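Local atomic coordinates of microcin B17-processing protein McbB (Escherichia coli str. K-12 substr. MG1655, PDB entry 6GRH), a protein that is necessary for processing the inactive microcin B17 precursor, McbA, into the active antibiotic peptide. Residues V99-V104 / T139-H144; W95-I100 / F121-I126; E198-R203 / C280-I285; A167-Y172 / D181-P186; N14-E19 / V85-K90. All blocks are in the same frame, centred on the assembly; numbering follows the deposited sequence.

Following the chain from the N terminus, contact 5 closes first: it joins 14-19 to 85-90 across the helices and strands of the N-terminal domain. Contacts 2 and 1 then start from the same strand, 97-102. Contact 2 closes the shorter loop to 121-126, a segment that falls within the span contact 1 bridges from 99-104 to 139-144, so 97-102 lies between its two parallel partners. Contact 4 is local, bringing 181-186 back onto 167-172, next to 139-144 in the same sheet. Contact 3 closes last, over 77 residues, tying helix 193-204 to the last strand, 279-282. Contact 5, this pair, contact 4 and contact 3 thus follow in series without crossing.

Contact 1: residues V99-V104 / T139-H144; sequences VIISDV and TLIWLH
Ser102 OG is gripped twice: it donates to His144 O across the strand pair at 2.7 Å, and it accepts from Val104 N at 3.0 Å, which makes an ST turn. OG stands anti to its own backbone N (chi1 -168°), which carries it over to the neighbouring strand, where it meets the His144 carbonyl tilted 35° from the carbonyl plane. The His144 imidazole receives Ser102 OG and Val104 CG2 at its edge, while its ND1 bonds to Ser171 OG. Behind this end, 99-102 and 139-144 run parallel at 25°, joined by four backbone bonds; the shortest is Ile101 N to Trp142 O at 2.7 Å. On the face carrying Val99, Ile101, Ile141 and Leu143, Val99 CG2 lies beside Ile141 CG1 at 3.9 Å. Ile101 splits its branches: CD1 reaches Ile141 CG2 at 3.7 Å and CG2 meets Leu143 CD1 at 4.0 Å. On the other face Ile100 CG1 meets Trp142 CB; the indole extends off from Ile100, its NE1 bonded to Ser171 OG. Helix 150-160 covers the first face through Val153 and Ile156, helix 236-254 packs on Trp142, and strands 122-127 and 167-174 flank the pair.

Contact 2: residues W95-I100 / F121-I126; sequences WVNSVI and FVSHII
Ser98 and Val122 begin the backbone pairing, in which 97-100 and 122-126 run parallel at 19°. Ser98 N bonds to Phe121 O at 3.2 Å, and Ser98 O accepts Ser123 N at 2.9 Å. Further on, Ile100 N meets His124 O, and Ile126 N reaches Ile100 O at 2.7 Å. One residue separates Ser98 from Ile100, but two separate their partners Val122 and Ile125, and Ser123 has a helical backbone (psi -36°), consistent with a beta bulge at Ser123-His124. Among polar side chains, Asn97 has CG anti to its backbone N (chi1 178°), which places CG near Ser123, and chi2 turns OD1 to the hydroxyl: Ser123 OG donates to Asn97 OD1, at a modelled separation so short that its length is doubtful. A water links Ser98 OG and Phe121 O, donating to the latter. Asn97 ND2 also sits 3.5 Å above the plane of the Phe121 ring, over its centre. Among apolar groups, Ile100 CB and Ile125 CD1 are 3.9 Å apart, the side chains pointing the same way, and Ile100 CG1 meets Val122 CG1 at 4.1 Å. Val99 CB touches Ile126 CD1 on the other side of the sheet. Strand 97-102, helix 111-115 and strand 122-127 form a beta-alpha-beta unit. The contact is polar and aromatic where it opens and aliphatic further along, with backbone bonds setting the register on either side of the irregular step at Ser123-His124.

Contact 3: residues E198-R203 / C280-I285; sequences ERWLSR and CKEPVI. With SO4 (sulfate ion), chain G.
The CA atoms of Arg199 and Val284 are the nearest pair across the segments, 7.1 Å apart, while the axes of helix 198-203 and strand 280-282 pass 13.2 Å apart at 120°, so side chains must span the gap. Glu282 does so, extended beyond CG and meeting Arg203 tip to tip. Arg203 NH1 bonds to Glu282 OE1 and Arg203 NH2 to Glu282 OE2, both at 2.8 Å, each oxygen using its syn lone pair. Guanidinium and carboxylate are nearly coplanar, 11° apart, an end-on salt bridge. Arg199 adds charge rather than a direct bond: its NH2 is 3.9 Å from Glu282 OE2, a long ion pair with the oxygen well out of the guanidinium plane, though a water links them. A sulfate, probably from the crystallisation liquor, bonds both arginines: Arg199 NH2 reaches its O4 at 2.7 Å and Arg203 NH2 the same oxygen at 3.1 Å. The anions presumably offset repulsion between the guanidinium groups. Trp200 CH2 packs on Val284 CG1 at 3.7 Å, the side chains crossing near a right angle. Trp200 also makes a cation-pi contact with Arg179 and lies against strands 269-273 and 167-174. Helix 193-204 carries zinc ligand Cys195 near its start.

Contact 4: residues A167-Y172 / D181-P186; sequences AFIQSY and DGVYSP
Asp181 N donates to Gln170 O at 2.9 Å, and its carboxylate serves two side chains. OD2 takes Gln170 NE2 on its anti lone pair at 2.8 Å and also bonds His193 ND1; OD1 takes Tyr172 OH on its syn one, also at 2.8 Å. Bent at chi2 (78°), Gln170 turns CD toward Asp181; its OE1 goes to Tyr157 OH. A water links Gly182 O to Gln170 NE2. Val183 sits between two alternate side chains of the strand, CG2 on Ile169 CD1 and CG1 on Ala167 CB. Here the chain runs antiparallel to 167-172, prolonging the hairpin of 167-174 and 177-180, with one hydrogen-bonded pair, Phe168 with Tyr184. Tyr184 N donates to Phe168 O and Phe168 N to Tyr184 O, both at 2.8 Å. The ring planes, 23° apart, are strongly offset (centroids 5.6 Å) and overlap little; Phe168 CD1 meets Tyr184 CD2. Tyr184 OH bonds Glu161, and its side chain touches zinc ligand Cys192. Ser185 CB approaches Ala167 CB; Pro186 CD lies over the Tyr184 ring centre.

Contact 5: residues N14-E19 / V85-K90; sequences NILPFE and VINKTK
Asn14 OD1 accepts from two side chains of 85-90. Thr89 OG1 reaches it at 3.0 Å, in the carbonyl plane and on a lone pair. Asn87 ND2 comes to 2.8 Å, but its N-H points poorly (122°), so that bond is weak; the two amide planes stand 85° apart. Asn87 CG lies between its backbone N and carbonyl carbon (chi1 68°), which places it on the side where ND2 comes to Asn14 OD1, and the two side chains meet obliquely. The backbones themselves form a hydrogen-bonded antiparallel pair, Asn14 N to Asn87 O at 2.9 Å and Asn87 N to Asn14 O at 3.0 Å, followed by the non-hydrogen-bonded pair Ile15 with Ile86. These bonds place strand 86-88, which comes after helix 73-82 in the chain, beside strand 13-23 in an N-terminal domain of helices and antiparallel strands, consistent with the winged-helix-like RiPP recognition element of such processing enzymes. Leu16 N closes the pairing on Val85 O at 2.8 Å, and Leu16 CD1 is 3.7 Å from Ile86 C. Val85 CG1 lies over one face of the Phe18 ring, offset toward the rim near CE1, 4.0 Å from the centroid, a CH-pi contact. Leu50 of helix 41-52 touches both Phe18 and Val85.

Contact 1: residues V99-V104 / T139-H144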
# COMPACT_ATOMS: atom_id res chain seq x y z
N VAL B 99 20.95 26.57 2.00
CA VAL B 99 20.27 27.86 1.95
C VAL B 99 18.79 27.59 2.10
O VAL B 99 18.30 26.57 1.66
CB VAL B 99 20.54 28.66 0.66
CG1 VAL B 99 22.00 29.05 0.56
CG2 VAL B 99 20.16 27.92 -0.61
N ILE B 100 18.07 28.51 2.73
CA ILE B 100 16.63 28.45 2.82
C ILE B 100 16.06 29.57 1.97
O ILE B 100 16.41 30.74 2.15
CB ILE B 100 16.14 28.56 4.27
CG1 ILE B 100 16.65 27.37 5.06
CG2 ILE B 100 14.60 28.60 4.30
CD1 ILE B 100 16.31 27.42 6.52
N ILE B 101 15.23 29.21 0.98
CA ILE B 101 14.54 30.17 0.12
C ILE B 101 13.08 30.11 0.52
O ILE B 101 12.48 29.01 0.61
CB ILE B 101 14.72 29.87 -1.39
CG1 ILE B 101 16.21 29.86 -1.78
CG2 ILE B 101 13.99 30.92 -2.21
CD1 ILE B 101 16.54 29.55 -3.24
N SER B 102 12.48 31.27 0.79
CA SER B 102 11.11 31.25 1.31
C SER B 102 10.32 32.48 1.00
O SER B 102 10.90 33.56 0.80
CB SER B 102 11.13 31.05 2.84
OG SER B 102 9.84 30.75 3.34
N ASP B 103 9.01 32.33 0.98
CA ASP B 103 8.08 33.46 0.94
C ASP B 103 7.80 34.02 2.32
O ASP B 103 7.18 35.08 2.43
CB ASP B 103 6.78 33.10 0.19
CG ASP B 103 5.91 32.03 0.90
OD1 ASP B 103 6.33 31.38 1.88
OD2 ASP B 103 4.79 31.79 0.39
N VAL B 104 8.25 33.35 3.38
CA VAL B 104 8.18 33.89 4.75
C VAL B 104 9.58 33.89 5.39
O VAL B 104 9.78 33.27 6.43
CB VAL B 104 7.14 33.13 5.64
CG1 VAL B 104 5.72 33.40 5.17
CG2 VAL B 104 7.39 31.63 5.70
N THR B 139 25.37 22.81 -2.83
CA THR B 139 24.49 23.41 -1.85
C THR B 139 23.16 22.69 -1.83
O THR B 139 22.61 22.37 -2.91
CB THR B 139 24.23 24.88 -2.21
OG1 THR B 139 25.48 25.58 -2.22
CG2 THR B 139 23.28 25.54 -1.25
N LEU B 140 22.65 22.41 -0.63
CA LEU B 140 21.27 21.96 -0.44
C LEU B 140 20.35 23.19 -0.40
O LEU B 140 20.53 24.08 0.43
CB LEU B 140 21.12 21.15 0.83
CG LEU B 140 19.73 20.61 1.22
CD1 LEU B 140 19.21 19.62 0.19
CD2 LEU B 140 19.80 19.96 2.58
N ILE B 141 19.39 23.26 -1.30
CA ILE B 141 18.44 24.35 -1.34
C ILE B 141 17.12 23.89 -0.72
O ILE B 141 16.45 23.00 -1.27
CB ILE B 141 18.21 24.85 -2.78
CG1 ILE B 141 19.54 25.28 -3.42
CG2 ILE B 141 17.17 25.96 -2.80
CD1 ILE B 141 19.45 25.71 -4.87
N TRP B 142 16.76 24.49 0.41
CA TRP B 142 15.48 24.26 1.04
C TRP B 142 14.51 25.36 0.61
O TRP B 142 14.72 26.52 0.93
CB TRP B 142 15.60 24.24 2.57
CG TRP B 142 14.35 23.68 3.22
CD1 TRP B 142 13.07 24.18 3.11
CD2 TRP B 142 14.25 22.50 4.01
NE1 TRP B 142 12.20 23.41 3.81
CE2 TRP B 142 12.87 22.35 4.35
CE3 TRP B 142 15.17 21.56 4.48
CZ2 TRP B 142 12.40 21.30 5.14
CZ3 TRP B 142 14.71 20.51 5.26
CH2 TRP B 142 13.32 20.38 5.57
N LEU B 143 13.45 25.00 -0.12
CA LEU B 143 12.43 25.95 -0.52
C LEU B 143 11.18 25.75 0.33
O LEU B 143 10.56 24.70 0.25
CB LEU B 143 12.10 25.77 -1.99
CG LEU B 143 10.95 26.56 -2.61
CD1 LEU B 143 11.14 28.07 -2.49
CD2 LEU B 143 10.81 26.14 -4.08
N HIS B 144 10.82 26.75 1.13
CA HIS B 144 9.68 26.64 2.02
C HIS B 144 8.65 27.68 1.60
O HIS B 144 8.94 28.87 1.59
CB HIS B 144 10.10 26.85 3.48
CG HIS B 144 8.95 26.90 4.43
ND1 HIS B 144 8.22 25.79 4.76
CD2 HIS B 144 8.36 27.94 5.05
CE1 HIS B 144 7.25 26.14 5.59
NE2 HIS B 144 7.34 27.44 5.81

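Contact 2: residues W95-I100 / F121-I126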
# COMPACT_ATOMS: atom_id res chain seq x y z
N TRP B 95 26.62 17.91 0.87
CA TRP B 95 26.33 19.31 0.61
C TRP B 95 27.13 20.10 1.63
O TRP B 95 26.99 19.90 2.84
CB TRP B 95 24.82 19.56 0.71
CG TRP B 95 24.11 18.64 -0.19
CD1 TRP B 95 24.16 18.63 -1.56
CD2 TRP B 95 23.31 17.53 0.18
NE1 TRP B 95 23.43 17.60 -2.05
CE2 TRP B 95 22.89 16.91 -1.00
CE3 TRP B 95 22.88 17.02 1.41
CZ2 TRP B 95 22.05 15.78 -1.00
CZ3 TRP B 95 22.08 15.92 1.42
CH2 TRP B 95 21.67 15.31 0.22
N VAL B 96 27.96 20.99 1.13
CA VAL B 96 28.88 21.76 1.96
C VAL B 96 28.17 22.93 2.65
O VAL B 96 28.73 23.55 3.54
CB VAL B 96 30.07 22.29 1.16
CG1 VAL B 96 30.81 21.13 0.48
CG2 VAL B 96 29.69 23.37 0.14
N ASN B 97 26.97 23.25 2.19
CA ASN B 97 26.21 24.35 2.69
C ASN B 97 24.72 24.15 2.37
O ASN B 97 24.40 23.45 1.42
CB ASN B 97 26.72 25.57 1.94
CG ASN B 97 25.99 26.81 2.32
OD1 ASN B 97 25.58 27.58 1.45
ND2 ASN B 97 25.77 26.99 3.63
N SER B 98 23.85 24.74 3.19
CA SER B 98 22.43 24.87 2.92
C SER B 98 21.98 26.34 2.80
O SER B 98 22.58 27.23 3.42
CB SER B 98 21.64 24.19 4.03
OG SER B 98 21.80 22.78 3.99
N VAL B 99 20.95 26.57 2.00
CA VAL B 99 20.27 27.86 1.95
C VAL B 99 18.79 27.59 2.10
O VAL B 99 18.30 26.57 1.66
CB VAL B 99 20.54 28.66 0.66
CG1 VAL B 99 22.00 29.05 0.56
CG2 VAL B 99 20.16 27.92 -0.61
N ILE B 100 18.07 28.51 2.73
CA ILE B 100 16.63 28.45 2.82
C ILE B 100 16.06 29.57 1.97
O ILE B 100 16.41 30.74 2.15
CB ILE B 100 16.14 28.56 4.27
CG1 ILE B 100 16.65 27.37 5.06
CG2 ILE B 100 14.60 28.60 4.30
CD1 ILE B 100 16.31 27.42 6.52
N PHE B 121 24.66 24.21 9.19
CA PHE B 121 25.21 25.39 8.50
C PHE B 121 24.23 25.87 7.43
O PHE B 121 24.08 25.23 6.38
CB PHE B 121 26.56 25.05 7.87
CG PHE B 121 27.25 26.19 7.11
CD1 PHE B 121 27.01 27.55 7.39
CD2 PHE B 121 28.20 25.89 6.11
CE1 PHE B 121 27.67 28.56 6.69
CE2 PHE B 121 28.85 26.89 5.40
CZ PHE B 121 28.59 28.23 5.69
N VAL B 122 23.50 26.94 7.73
CA VAL B 122 22.64 27.61 6.75
C VAL B 122 23.32 28.93 6.46
O VAL B 122 23.45 29.76 7.36
CB VAL B 122 21.23 27.89 7.29
CG1 VAL B 122 20.40 28.67 6.27
CG2 VAL B 122 20.54 26.60 7.70
N SER B 123 23.78 29.12 5.22
CA SER B 123 24.54 30.32 4.87
C SER B 123 23.67 31.54 4.66
O SER B 123 24.08 32.64 4.99
CB SER B 123 25.41 30.11 3.62
OG SER B 123 24.63 29.61 2.55
N HIS B 124 22.47 31.36 4.11
CA HIS B 124 21.62 32.48 3.75
C HIS B 124 20.16 32.10 3.86
O HIS B 124 19.80 30.97 3.54
CB HIS B 124 21.88 32.91 2.32
CG HIS B 124 23.25 33.46 2.09
ND1 HIS B 124 24.29 32.70 1.59
CD2 HIS B 124 23.76 34.70 2.32
CE1 HIS B 124 25.38 33.46 1.51
NE2 HIS B 124 25.08 34.67 1.94
N ILE B 125 19.35 33.06 4.33
CA ILE B 125 17.90 33.02 4.19
C ILE B 125 17.54 33.94 3.03
O ILE B 125 17.83 35.12 3.06
CB ILE B 125 17.17 33.51 5.46
CG1 ILE B 125 17.68 32.77 6.70
CG2 ILE B 125 15.66 33.27 5.32
CD1 ILE B 125 17.61 31.25 6.66
N ILE B 126 16.93 33.39 1.99
CA ILE B 126 16.64 34.15 0.79
C ILE B 126 15.13 34.35 0.62
O ILE B 126 14.34 33.40 0.71
CB ILE B 126 17.25 33.46 -0.44
CG1 ILE B 126 18.75 33.31 -0.27
CG2 ILE B 126 16.95 34.26 -1.71
CD1 ILE B 126 19.37 32.22 -1.10
O HOH W 1 23.56 22.56 6.04

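Contact 3: residues E198-R203 / C280-I285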
# COMPACT_ATOMS: atom_id res chain seq x y z
N GLU B 198 2.09 15.20 -7.08
CA GLU B 198 1.18 14.31 -7.82
C GLU B 198 0.82 13.04 -7.04
O GLU B 198 -0.32 12.57 -7.10
CB GLU B 198 1.77 13.96 -9.19
CG GLU B 198 1.82 15.19 -10.11
CD GLU B 198 0.45 15.76 -10.46
OE1 GLU B 198 -0.52 14.97 -10.50
OE2 GLU B 198 0.36 16.99 -10.73
N ARG B 199 1.78 12.47 -6.33
CA ARG B 199 1.49 11.35 -5.42
C ARG B 199 0.45 11.76 -4.35
O ARG B 199 -0.52 11.01 -4.14
CB ARG B 199 2.77 10.82 -4.78
CG ARG B 199 2.59 9.59 -3.90
CD ARG B 199 2.39 8.34 -4.72
NE ARG B 199 2.21 7.15 -3.90
CZ ARG B 199 1.04 6.70 -3.42
NH1 ARG B 199 -0.12 7.33 -3.62
NH2 ARG B 199 1.05 5.58 -2.70
N TRP B 200 0.61 12.93 -3.74
CA TRP B 200 -0.33 13.36 -2.69
C TRP B 200 -1.70 13.77 -3.26
O TRP B 200 -2.74 13.44 -2.67
CB TRP B 200 0.22 14.51 -1.82
CG TRP B 200 1.64 14.33 -1.32
CD1 TRP B 200 2.58 15.31 -1.24
CD2 TRP B 200 2.28 13.13 -0.85
NE1 TRP B 200 3.75 14.80 -0.76
CE2 TRP B 200 3.59 13.48 -0.50
CE3 TRP B 200 1.85 11.80 -0.68
CZ2 TRP B 200 4.50 12.55 0.01
CZ3 TRP B 200 2.76 10.87 -0.18
CH2 TRP B 200 4.08 11.25 0.16
N LEU B 201 -1.71 14.46 -4.40
CA LEU B 201 -2.98 14.83 -5.03
C LEU B 201 -3.83 13.60 -5.45
O LEU B 201 -5.05 13.62 -5.27
CB LEU B 201 -2.79 15.81 -6.18
CG LEU B 201 -2.26 17.17 -5.74
CD1 LEU B 201 -1.99 18.02 -6.96
CD2 LEU B 201 -3.18 17.92 -4.80
N SER B 202 -3.16 12.57 -5.97
CA SER B 202 -3.77 11.28 -6.28
C SER B 202 -4.37 10.60 -5.06
O SER B 202 -5.53 10.20 -5.08
CB SER B 202 -2.74 10.34 -6.94
OG SER B 202 -1.89 9.71 -5.99
N ARG B 203 -3.58 10.48 -3.99
CA ARG B 203 -4.05 9.89 -2.72
C ARG B 203 -5.25 10.64 -2.14
O ARG B 203 -6.13 10.00 -1.55
CB ARG B 203 -2.93 9.79 -1.68
CG ARG B 203 -3.39 9.43 -0.26
CD ARG B 203 -2.22 9.20 0.69
NE ARG B 203 -1.44 8.02 0.28
CZ ARG B 203 -0.16 7.79 0.57
NH1 ARG B 203 0.55 8.66 1.29
NH2 ARG B 203 0.42 6.68 0.12
N CYS B 280 4.51 10.77 8.94
CA CYS B 280 4.61 9.60 8.07
C CYS B 280 5.69 9.83 7.03
O CYS B 280 5.62 10.79 6.26
CB CYS B 280 3.28 9.31 7.37
SG CYS B 280 3.37 7.97 6.16
N LYS B 281 6.69 8.96 7.06
CA LYS B 281 7.85 9.03 6.19
C LYS B 281 7.78 7.94 5.12
O LYS B 281 7.74 6.75 5.45
CB LYS B 281 9.13 8.88 7.03
CG LYS B 281 9.24 9.89 8.16
CD LYS B 281 10.54 9.75 8.93
CE LYS B 281 10.88 11.05 9.63
NZ LYS B 281 12.28 11.08 10.11
N GLU B 282 7.80 8.35 3.85
CA GLU B 282 7.39 7.52 2.72
C GLU B 282 8.22 7.85 1.47
O GLU B 282 8.31 9.00 1.10
CB GLU B 282 5.89 7.78 2.42
CG GLU B 282 5.25 6.81 1.44
CD GLU B 282 3.72 6.96 1.31
OE1 GLU B 282 3.13 7.89 1.90
OE2 GLU B 282 3.09 6.12 0.61
N PRO B 283 8.81 6.82 0.82
CA PRO B 283 9.50 7.08 -0.44
C PRO B 283 8.47 7.16 -1.56
O PRO B 283 7.58 6.33 -1.60
CB PRO B 283 10.40 5.85 -0.59
CG PRO B 283 9.66 4.74 0.12
CD PRO B 283 8.76 5.37 1.14
N VAL B 284 8.54 8.16 -2.42
CA VAL B 284 7.61 8.24 -3.56
C VAL B 284 8.32 7.77 -4.83
O VAL B 284 9.52 7.93 -4.96
CB VAL B 284 6.99 9.64 -3.75
CG1 VAL B 284 6.53 10.20 -2.40
CG2 VAL B 284 7.93 10.59 -4.45
N ILE B 285 7.57 7.24 -5.76
CA ILE B 285 8.08 6.89 -7.09
C ILE B 285 8.14 8.14 -7.99
O ILE B 285 7.50 9.16 -7.72
CB ILE B 285 7.25 5.77 -7.76
CG1 ILE B 285 5.81 6.20 -8.05
CG2 ILE B 285 7.23 4.52 -6.87
CD1 ILE B 285 5.04 5.23 -8.91
S SO4 G . -2.56 5.22 -1.93
O1 SO4 G . -3.29 5.55 -0.69
O2 SO4 G . -3.28 4.19 -2.72
O3 SO4 G . -2.47 6.44 -2.75
O4 SO4 G . -1.23 4.70 -1.55
O HOH W 2 4.96 6.18 -4.33
O HOH W 3 3.58 4.44 -1.39
O HOH W 4 4.57 6.92 -1.92

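Contact 4: residues A167-Y172 / D181-P186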
# COMPACT_ATOMS: atom_id res chain seq x y z
N ALA B 167 21.19 19.98 -4.56
CA ALA B 167 20.00 19.21 -4.24
C ALA B 167 18.95 20.18 -3.70
O ALA B 167 19.27 21.28 -3.28
CB ALA B 167 20.29 18.10 -3.25
N PHE B 168 17.70 19.74 -3.72
CA PHE B 168 16.58 20.55 -3.28
C PHE B 168 15.73 19.77 -2.30
O PHE B 168 15.57 18.53 -2.45
CB PHE B 168 15.65 20.92 -4.44
CG PHE B 168 16.33 21.59 -5.60
CD1 PHE B 168 17.03 20.83 -6.55
CD2 PHE B 168 16.26 22.94 -5.76
CE1 PHE B 168 17.63 21.43 -7.64
CE2 PHE B 168 16.86 23.56 -6.84
CZ PHE B 168 17.54 22.80 -7.79
N ILE B 169 15.14 20.51 -1.36
CA ILE B 169 14.05 20.02 -0.53
C ILE B 169 13.00 21.09 -0.63
O ILE B 169 13.34 22.26 -0.71
CB ILE B 169 14.48 19.84 0.94
CG1 ILE B 169 15.42 18.65 1.01
CG2 ILE B 169 13.27 19.61 1.85
CD1 ILE B 169 16.21 18.55 2.28
N GLN B 170 11.74 20.68 -0.71
CA GLN B 170 10.62 21.59 -0.79
C GLN B 170 9.68 21.30 0.34
O GLN B 170 9.37 20.12 0.59
CB GLN B 170 9.85 21.45 -2.10
CG GLN B 170 10.65 21.60 -3.37
CD GLN B 170 11.48 20.39 -3.78
OE1 GLN B 170 12.53 20.55 -4.38
NE2 GLN B 170 10.99 19.20 -3.52
N SER B 171 9.17 22.35 0.96
CA SER B 171 8.17 22.20 2.01
C SER B 171 7.02 23.18 1.83
O SER B 171 7.18 24.27 1.31
CB SER B 171 8.81 22.29 3.41
OG SER B 171 9.34 23.57 3.66
N TYR B 172 5.82 22.74 2.19
CA TYR B 172 4.58 23.42 1.81
C TYR B 172 3.43 22.71 2.56
O TYR B 172 3.65 21.68 3.21
CB TYR B 172 4.37 23.37 0.26
CG TYR B 172 4.43 21.98 -0.29
CD1 TYR B 172 5.65 21.39 -0.59
CD2 TYR B 172 3.28 21.21 -0.43
CE1 TYR B 172 5.72 20.09 -1.06
CE2 TYR B 172 3.34 19.92 -0.89
CZ TYR B 172 4.55 19.36 -1.20
OH TYR B 172 4.62 18.08 -1.63
N ASP B 181 9.15 17.29 1.06
CA ASP B 181 9.48 16.35 0.02
C ASP B 181 10.78 15.63 0.34
O ASP B 181 11.61 16.10 1.12
CB ASP B 181 9.60 17.04 -1.35
CG ASP B 181 8.29 17.57 -1.87
OD1 ASP B 181 7.20 17.15 -1.37
OD2 ASP B 181 8.36 18.44 -2.80
N GLY B 182 10.95 14.46 -0.26
CA GLY B 182 12.24 13.81 -0.29
C GLY B 182 13.27 14.71 -0.95
O GLY B 182 12.93 15.65 -1.67
N VAL B 183 14.53 14.38 -0.77
CA VAL B 183 15.59 15.18 -1.33
C VAL B 183 15.60 14.93 -2.83
O VAL B 183 15.68 13.78 -3.26
CB VAL B 183 16.95 14.79 -0.75
CG1 VAL B 183 18.04 15.61 -1.45
CG2 VAL B 183 17.00 15.04 0.74
N TYR B 184 15.47 16.00 -3.59
CA TYR B 184 15.67 16.00 -5.03
C TYR B 184 17.11 16.33 -5.42
O TYR B 184 17.54 17.48 -5.35
CB TYR B 184 14.71 16.99 -5.69
CG TYR B 184 14.90 17.12 -7.18
CD1 TYR B 184 15.15 15.99 -7.99
CD2 TYR B 184 14.84 18.36 -7.80
CE1 TYR B 184 15.36 16.12 -9.36
CE2 TYR B 184 15.04 18.50 -9.16
CZ TYR B 184 15.29 17.40 -9.94
OH TYR B 184 15.50 17.59 -11.27
N SER B 185 17.84 15.31 -5.86
CA SER B 185 19.23 15.42 -6.28
C SER B 185 19.33 14.94 -7.71
O SER B 185 19.18 13.74 -7.97
CB SER B 185 20.12 14.57 -5.40
OG SER B 185 21.42 14.42 -5.96
N PRO B 186 19.58 15.87 -8.66
CA PRO B 186 19.78 15.40 -10.02
C PRO B 186 20.94 14.42 -10.16
O PRO B 186 20.80 13.43 -10.88
CB PRO B 186 20.03 16.68 -10.80
CG PRO B 186 19.30 17.73 -10.03
CD PRO B 186 19.37 17.33 -8.61
O HOH W 5 11.64 16.17 -4.16

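Contact 5: residues N14-E19 / V85-K90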
# COMPACT_ATOMS: atom_id res chain seq x y z
N ASN B 14 31.71 17.70 17.67
CA ASN B 14 30.31 18.16 17.82
C ASN B 14 29.96 18.13 19.29
O ASN B 14 30.23 17.14 19.94
CB ASN B 14 29.34 17.24 17.06
CG ASN B 14 29.78 17.00 15.64
OD1 ASN B 14 30.15 15.88 15.25
ND2 ASN B 14 29.85 18.06 14.88
N ILE B 15 29.39 19.22 19.79
CA ILE B 15 28.88 19.28 21.18
C ILE B 15 27.41 18.84 21.16
O ILE B 15 26.60 19.39 20.41
CB ILE B 15 29.05 20.68 21.81
CG1 ILE B 15 30.53 21.07 21.78
CG2 ILE B 15 28.57 20.73 23.24
CD1 ILE B 15 30.78 22.51 22.17
N LEU B 16 27.09 17.83 21.97
CA LEU B 16 25.78 17.19 21.95
C LEU B 16 24.91 17.83 23.02
O LEU B 16 25.39 18.62 23.80
CB LEU B 16 25.91 15.68 22.17
CG LEU B 16 26.83 14.97 21.17
CD1 LEU B 16 27.19 13.55 21.60
CD2 LEU B 16 26.19 14.95 19.79
N PRO B 17 23.60 17.53 23.03
CA PRO B 17 22.77 18.13 24.08
C PRO B 17 23.10 17.63 25.49
O PRO B 17 23.19 16.42 25.71
CB PRO B 17 21.34 17.71 23.70
CG PRO B 17 21.42 17.44 22.23
CD PRO B 17 22.78 16.79 22.07
N PHE B 18 23.27 18.56 26.43
CA PHE B 18 23.46 18.20 27.83
C PHE B 18 23.17 19.37 28.73
O PHE B 18 23.07 20.51 28.26
CB PHE B 18 24.88 17.68 28.06
CG PHE B 18 25.94 18.75 28.02
CD1 PHE B 18 26.45 19.18 26.81
CD2 PHE B 18 26.43 19.32 29.19
CE1 PHE B 18 27.44 20.16 26.76
CE2 PHE B 18 27.42 20.28 29.14
CZ PHE B 18 27.91 20.71 27.93
N GLU B 19 22.99 19.10 30.02
CA GLU B 19 22.99 20.14 31.04
C GLU B 19 23.99 19.77 32.13
O GLU B 19 24.26 18.59 32.37
CB GLU B 19 21.60 20.37 31.65
CG GLU B 19 20.49 20.82 30.69
CD GLU B 19 20.67 22.23 30.11
OE1 GLU B 19 21.26 23.12 30.76
OE2 GLU B 19 20.23 22.45 28.95
N VAL B 85 28.74 13.96 25.84
CA VAL B 85 28.89 15.41 25.81
C VAL B 85 29.33 15.86 24.42
O VAL B 85 28.86 16.88 23.92
CB VAL B 85 29.88 15.94 26.87
CG1 VAL B 85 29.96 17.46 26.84
CG2 VAL B 85 29.49 15.50 28.27
N ILE B 86 30.27 15.12 23.83
CA ILE B 86 30.77 15.41 22.48
C ILE B 86 30.82 14.12 21.64
O ILE B 86 30.79 13.02 22.19
CB ILE B 86 32.17 16.09 22.48
CG1 ILE B 86 33.29 15.10 22.83
CG2 ILE B 86 32.21 17.30 23.41
CD1 ILE B 86 34.67 15.72 22.94
N ASN B 87 30.89 14.27 20.31
CA ASN B 87 31.42 13.18 19.50
C ASN B 87 32.34 13.71 18.43
O ASN B 87 32.38 14.91 18.20
CB ASN B 87 30.33 12.25 18.95
CG ASN B 87 29.43 12.89 17.92
OD1 ASN B 87 28.34 12.39 17.67
ND2 ASN B 87 29.88 13.97 17.31
N LYS B 88 33.11 12.81 17.84
CA LYS B 88 34.04 13.16 16.80
C LYS B 88 33.59 12.54 15.48
O LYS B 88 33.42 11.34 15.39
CB LYS B 88 35.44 12.69 17.20
CG LYS B 88 36.55 13.42 16.48
CD LYS B 88 37.93 13.10 17.05
N THR B 89 33.36 13.35 14.45
CA THR B 89 33.00 12.83 13.13
C THR B 89 34.12 13.04 12.13
O THR B 89 34.92 13.97 12.26
CB THR B 89 31.66 13.40 12.61
OG1 THR B 89 31.57 14.80 12.89
CG2 THR B 89 30.47 12.65 13.25
N LYS B 90 34.18 12.15 11.14
CA LYS B 90 35.27 12.14 10.16
C LYS B 90 34.84 12.47 8.72
O LYS B 90 35.65 12.86 7.91
CB LYS B 90 35.93 10.76 10.16